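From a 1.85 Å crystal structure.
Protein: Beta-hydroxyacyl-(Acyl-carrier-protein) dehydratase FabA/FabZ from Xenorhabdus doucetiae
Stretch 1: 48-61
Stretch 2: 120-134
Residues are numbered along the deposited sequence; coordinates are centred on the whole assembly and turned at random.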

# COMPACT_ATOMS: atom_id res chain seq x y z
N SER B 48 3.88 20.84 6.80
CA SER B 48 4.85 21.54 7.64
C SER B 48 6.05 20.63 7.88
O SER B 48 6.07 19.51 7.39
CB SER B 48 4.20 21.96 8.97
OG SER B 48 4.01 20.84 9.82
N ASP B 49 7.02 21.11 8.65
CA ASP B 49 8.24 20.35 8.92
C ASP B 49 8.01 19.00 9.63
O ASP B 49 8.86 18.14 9.54
CB ASP B 49 9.25 21.18 9.72
CG ASP B 49 9.80 22.37 8.93
OD1 ASP B 49 9.75 23.50 9.45
OD2 ASP B 49 10.27 22.17 7.79
N ASN B 50 6.89 18.83 10.33
CA ASN B 50 6.62 17.55 11.01
C ASN B 50 5.23 16.94 10.76
O ASN B 50 4.81 16.04 11.50
CB ASN B 50 6.85 17.73 12.51
CG ASN B 50 5.87 18.70 13.14
OD1 ASN B 50 4.89 19.10 12.51
ND2 ASN B 50 6.12 19.07 14.39
N HIS B 51 4.52 17.42 9.73
CA HIS B 51 3.11 17.08 9.52
C HIS B 51 2.71 17.21 8.04
O HIS B 51 3.20 18.09 7.32
CB HIS B 51 2.23 17.97 10.42
CG HIS B 51 0.82 18.15 9.94
ND1 HIS B 51 -0.23 17.37 10.39
CD2 HIS B 51 0.28 19.03 9.06
CE1 HIS B 51 -1.35 17.75 9.80
NE2 HIS B 51 -1.06 18.75 8.98
N VAL B 52 1.80 16.33 7.61
CA VAL B 52 1.16 16.48 6.31
C VAL B 52 -0.32 16.08 6.40
O VAL B 52 -0.66 15.08 7.06
CB VAL B 52 1.91 15.70 5.18
CG1 VAL B 52 2.04 14.22 5.51
CG2 VAL B 52 1.22 15.90 3.83
N HIS B 53 -1.17 16.88 5.77
CA HIS B 53 -2.60 16.62 5.65
C HIS B 53 -2.97 16.65 4.17
O HIS B 53 -2.76 17.67 3.48
CB HIS B 53 -3.38 17.70 6.40
CG HIS B 53 -4.87 17.53 6.39
ND1 HIS B 53 -5.71 18.42 7.02
CD2 HIS B 53 -5.67 16.58 5.84
CE1 HIS B 53 -6.96 18.04 6.85
NE2 HIS B 53 -6.97 16.92 6.15
N CYS B 54 -3.52 15.53 3.70
CA CYS B 54 -4.02 15.37 2.34
C CYS B 54 -5.43 14.82 2.38
O CYS B 54 -5.87 14.24 3.39
CB CYS B 54 -3.14 14.42 1.53
SG CYS B 54 -1.49 15.03 1.17
N GLN B 55 -6.12 14.96 1.26
CA GLN B 55 -7.52 14.63 1.18
C GLN B 55 -7.84 13.86 -0.10
O GLN B 55 -7.19 14.04 -1.13
CB GLN B 55 -8.35 15.92 1.25
CG GLN B 55 -9.79 15.71 1.66
CD GLN B 55 -10.50 17.01 1.98
OE1 GLN B 55 -10.81 17.79 1.08
NE2 GLN B 55 -10.78 17.25 3.26
N VAL B 56 -8.83 12.99 -0.01
CA VAL B 56 -9.30 12.23 -1.16
C VAL B 56 -10.73 11.77 -0.92
O VAL B 56 -11.10 11.49 0.22
CB VAL B 56 -8.37 11.03 -1.46
CG1 VAL B 56 -8.43 9.98 -0.35
CG2 VAL B 56 -8.70 10.43 -2.81
N THR B 57 -11.52 11.69 -1.99
CA THR B 57 -12.94 11.33 -1.89
C THR B 57 -13.17 9.97 -2.55
O THR B 57 -12.65 9.70 -3.63
CB THR B 57 -13.83 12.46 -2.48
OG1 THR B 57 -13.58 13.67 -1.76
CG2 THR B 57 -15.32 12.12 -2.37
N VAL B 58 -13.94 9.11 -1.89
CA VAL B 58 -14.26 7.79 -2.42
C VAL B 58 -15.39 7.97 -3.45
O VAL B 58 -16.57 8.05 -3.09
CB VAL B 58 -14.66 6.79 -1.31
CG1 VAL B 58 -14.91 5.41 -1.92
CG2 VAL B 58 -13.57 6.69 -0.24
N SER B 59 -15.01 8.03 -4.72
CA SER B 59 -15.95 8.33 -5.80
C SER B 59 -15.72 7.42 -7.00
O SER B 59 -14.63 6.88 -7.17
CB SER B 59 -15.78 9.78 -6.25
OG SER B 59 -14.53 9.97 -6.89
N ARG B 60 -16.75 7.28 -7.84
CA ARG B 60 -16.64 6.53 -9.10
C ARG B 60 -15.92 7.30 -10.21
O ARG B 60 -15.47 6.70 -11.18
CB ARG B 60 -18.03 6.12 -9.60
CG ARG B 60 -18.86 5.31 -8.62
CD ARG B 60 -20.19 4.90 -9.22
NE ARG B 60 -20.04 3.91 -10.29
CZ ARG B 60 -19.96 4.17 -11.60
NH1 ARG B 60 -20.00 5.41 -12.09
NH2 ARG B 60 -19.81 3.15 -12.45
N ASP B 61 -15.82 8.62 -10.07
CA ASP B 61 -15.17 9.47 -11.08
C ASP B 61 -13.74 9.89 -10.73
O ASP B 61 -13.04 10.45 -11.57
CB ASP B 61 -16.02 10.72 -11.37
CG ASP B 61 -16.12 11.66 -10.17
OD1 ASP B 61 -15.68 12.82 -10.28
OD2 ASP B 61 -16.64 11.22 -9.12
N ALA B 120 -14.37 -1.39 4.81
CA ALA B 120 -14.22 -0.60 3.58
C ALA B 120 -14.68 0.82 3.80
O ALA B 120 -15.47 1.10 4.72
CB ALA B 120 -15.00 -1.24 2.44
N PHE B 121 -14.18 1.73 2.97
CA PHE B 121 -14.61 3.13 3.01
C PHE B 121 -15.75 3.32 2.01
O PHE B 121 -15.58 3.06 0.81
CB PHE B 121 -13.46 4.07 2.67
CG PHE B 121 -12.26 3.92 3.56
CD1 PHE B 121 -11.15 3.20 3.14
CD2 PHE B 121 -12.24 4.49 4.83
CE1 PHE B 121 -10.03 3.05 3.97
CE2 PHE B 121 -11.13 4.35 5.67
CZ PHE B 121 -10.03 3.62 5.23
N THR B 122 -16.89 3.80 2.50
CA THR B 122 -18.08 3.87 1.69
C THR B 122 -17.97 4.96 0.62
O THR B 122 -17.34 6.00 0.83
CB THR B 122 -19.35 4.07 2.55
OG1 THR B 122 -19.20 5.21 3.38
CG2 THR B 122 -19.60 2.86 3.43
N GLN B 123 -18.56 4.67 -0.53
CA GLN B 123 -18.75 5.62 -1.63
C GLN B 123 -19.29 6.95 -1.11
O GLN B 123 -20.24 6.96 -0.33
CB GLN B 123 -19.75 5.02 -2.63
CG GLN B 123 -19.81 5.73 -3.97
CD GLN B 123 -19.10 4.95 -5.05
OE1 GLN B 123 -19.65 3.98 -5.59
NE2 GLN B 123 -17.86 5.33 -5.34
N GLY B 124 -18.68 8.05 -1.54
CA GLY B 124 -19.03 9.40 -1.07
C GLY B 124 -18.26 9.93 0.14
O GLY B 124 -18.38 11.11 0.47
N SER B 125 -17.49 9.07 0.81
CA SER B 125 -16.68 9.50 1.96
C SER B 125 -15.54 10.43 1.54
O SER B 125 -14.80 10.12 0.61
CB SER B 125 -16.08 8.30 2.68
OG SER B 125 -17.08 7.42 3.15
N VAL B 126 -15.43 11.56 2.23
CA VAL B 126 -14.30 12.47 2.10
C VAL B 126 -13.29 12.08 3.17
O VAL B 126 -13.57 12.19 4.36
CB VAL B 126 -14.75 13.94 2.24
CG1 VAL B 126 -13.57 14.90 2.11
CG2 VAL B 126 -15.80 14.24 1.17
N LEU B 127 -12.13 11.58 2.74
CA LEU B 127 -11.12 11.05 3.65
C LEU B 127 -9.99 12.05 3.90
O LEU B 127 -9.40 12.57 2.95
CB LEU B 127 -10.56 9.73 3.09
CG LEU B 127 -11.59 8.60 2.96
CD1 LEU B 127 -10.89 7.34 2.50
CD2 LEU B 127 -12.33 8.35 4.27
N ASP B 128 -9.69 12.30 5.17
CA ASP B 128 -8.56 13.15 5.57
C ASP B 128 -7.42 12.27 6.02
O ASP B 128 -7.56 11.52 6.99
CB ASP B 128 -8.95 14.11 6.69
CG ASP B 128 -9.88 15.21 6.21
OD1 ASP B 128 -9.51 15.93 5.25
OD2 ASP B 128 -10.98 15.35 6.78
N ILE B 129 -6.29 12.34 5.31
CA ILE B 129 -5.11 11.55 5.65
C ILE B 129 -4.09 12.49 6.31
O ILE B 129 -3.58 13.41 5.67
CB ILE B 129 -4.54 10.84 4.41
CG1 ILE B 129 -5.61 9.90 3.79
CG2 ILE B 129 -3.32 10.01 4.78
CD1 ILE B 129 -6.47 10.54 2.73
N GLN B 130 -3.82 12.25 7.59
CA GLN B 130 -2.95 13.14 8.39
C GLN B 130 -1.80 12.33 8.98
O GLN B 130 -2.04 11.42 9.79
CB GLN B 130 -3.77 13.82 9.50
CG GLN B 130 -4.67 14.93 8.98
CD GLN B 130 -5.48 15.62 10.07
OE1 GLN B 130 -4.98 16.53 10.75
NE2 GLN B 130 -6.73 15.21 10.23
N MET B 131 -0.58 12.63 8.54
CA MET B 131 0.64 11.92 8.99
C MET B 131 1.54 12.84 9.82
O MET B 131 1.73 14.01 9.47
CB MET B 131 1.42 11.36 7.79
CG MET B 131 0.61 10.53 6.79
SD MET B 131 -0.18 9.12 7.57
CE MET B 131 1.21 8.03 7.86
N ASN B 132 2.09 12.30 10.91
CA ASN B 132 3.00 13.00 11.83
C ASN B 132 4.38 12.37 11.78
O ASN B 132 4.53 11.15 11.94
CB ASN B 132 2.49 12.89 13.28
CG ASN B 132 1.17 13.57 13.49
OD1 ASN B 132 0.89 14.62 12.92
ND2 ASN B 132 0.34 12.99 14.34
N LEU B 133 5.40 13.20 11.57
CA LEU B 133 6.78 12.73 11.48
C LEU B 133 7.27 12.17 12.83
O LEU B 133 7.14 12.83 13.85
CB LEU B 133 7.69 13.88 11.04
CG LEU B 133 9.20 13.62 10.99
CD1 LEU B 133 9.54 12.55 9.97
CD2 LEU B 133 9.93 14.93 10.69
N LEU B 134 7.82 10.95 12.81
CA LEU B 134 8.53 10.40 13.97
C LEU B 134 10.03 10.61 13.75
O LEU B 134 10.66 11.36 14.49
CB LEU B 134 8.17 8.92 14.19
CG LEU B 134 6.68 8.59 14.33
CD1 LEU B 134 6.43 7.09 14.46
CD2 LEU B 134 6.06 9.33 15.51

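Residues 51-57 pair antiparallel with residues 126-132, and the contact buries 1051 Å² in all. V58, just past the first strand, has the most surface covered. Its backbone extends the pairing: V58 N donates to S125 O (2.8 Å), and G124 N donates to V58 O (2.6 Å). G124 sits in the type II turn from T122 to S125, where its phi of 92° suits glycine. S125 OG bonds T122 O (2.7 Å) and braces that turn. The V58 side chain points toward the second stretch. V58 CG2 lies 3.9 Å from F121 CB and 3.9 Å from L127 CD1, so a compact apolar residue fits this buried place.

Q123 comes next. Its CB points away, but the long, flexible glutamine side chain can start away from the first stretch and still bring its end back to R60: Q123 OE1 lies 3.4 Å from R60 CG.

I129 is third. It is fixed by a backbone pair with C54: C54 N to I129 O, 2.9 Å, and I129 N to C54 O, 2.7 Å. I129 CD1 packs 3.7 Å from V56 CG1, on the buried face shared with V52, C54, L127 and M131.

The other face is more polar. D128 OD1 accepts from both H53 NE2 (2.9 Å) and Q55 NE2 (2.7 Å). Q130 CG lies over the H53 ring, 3.9 Å from its centroid.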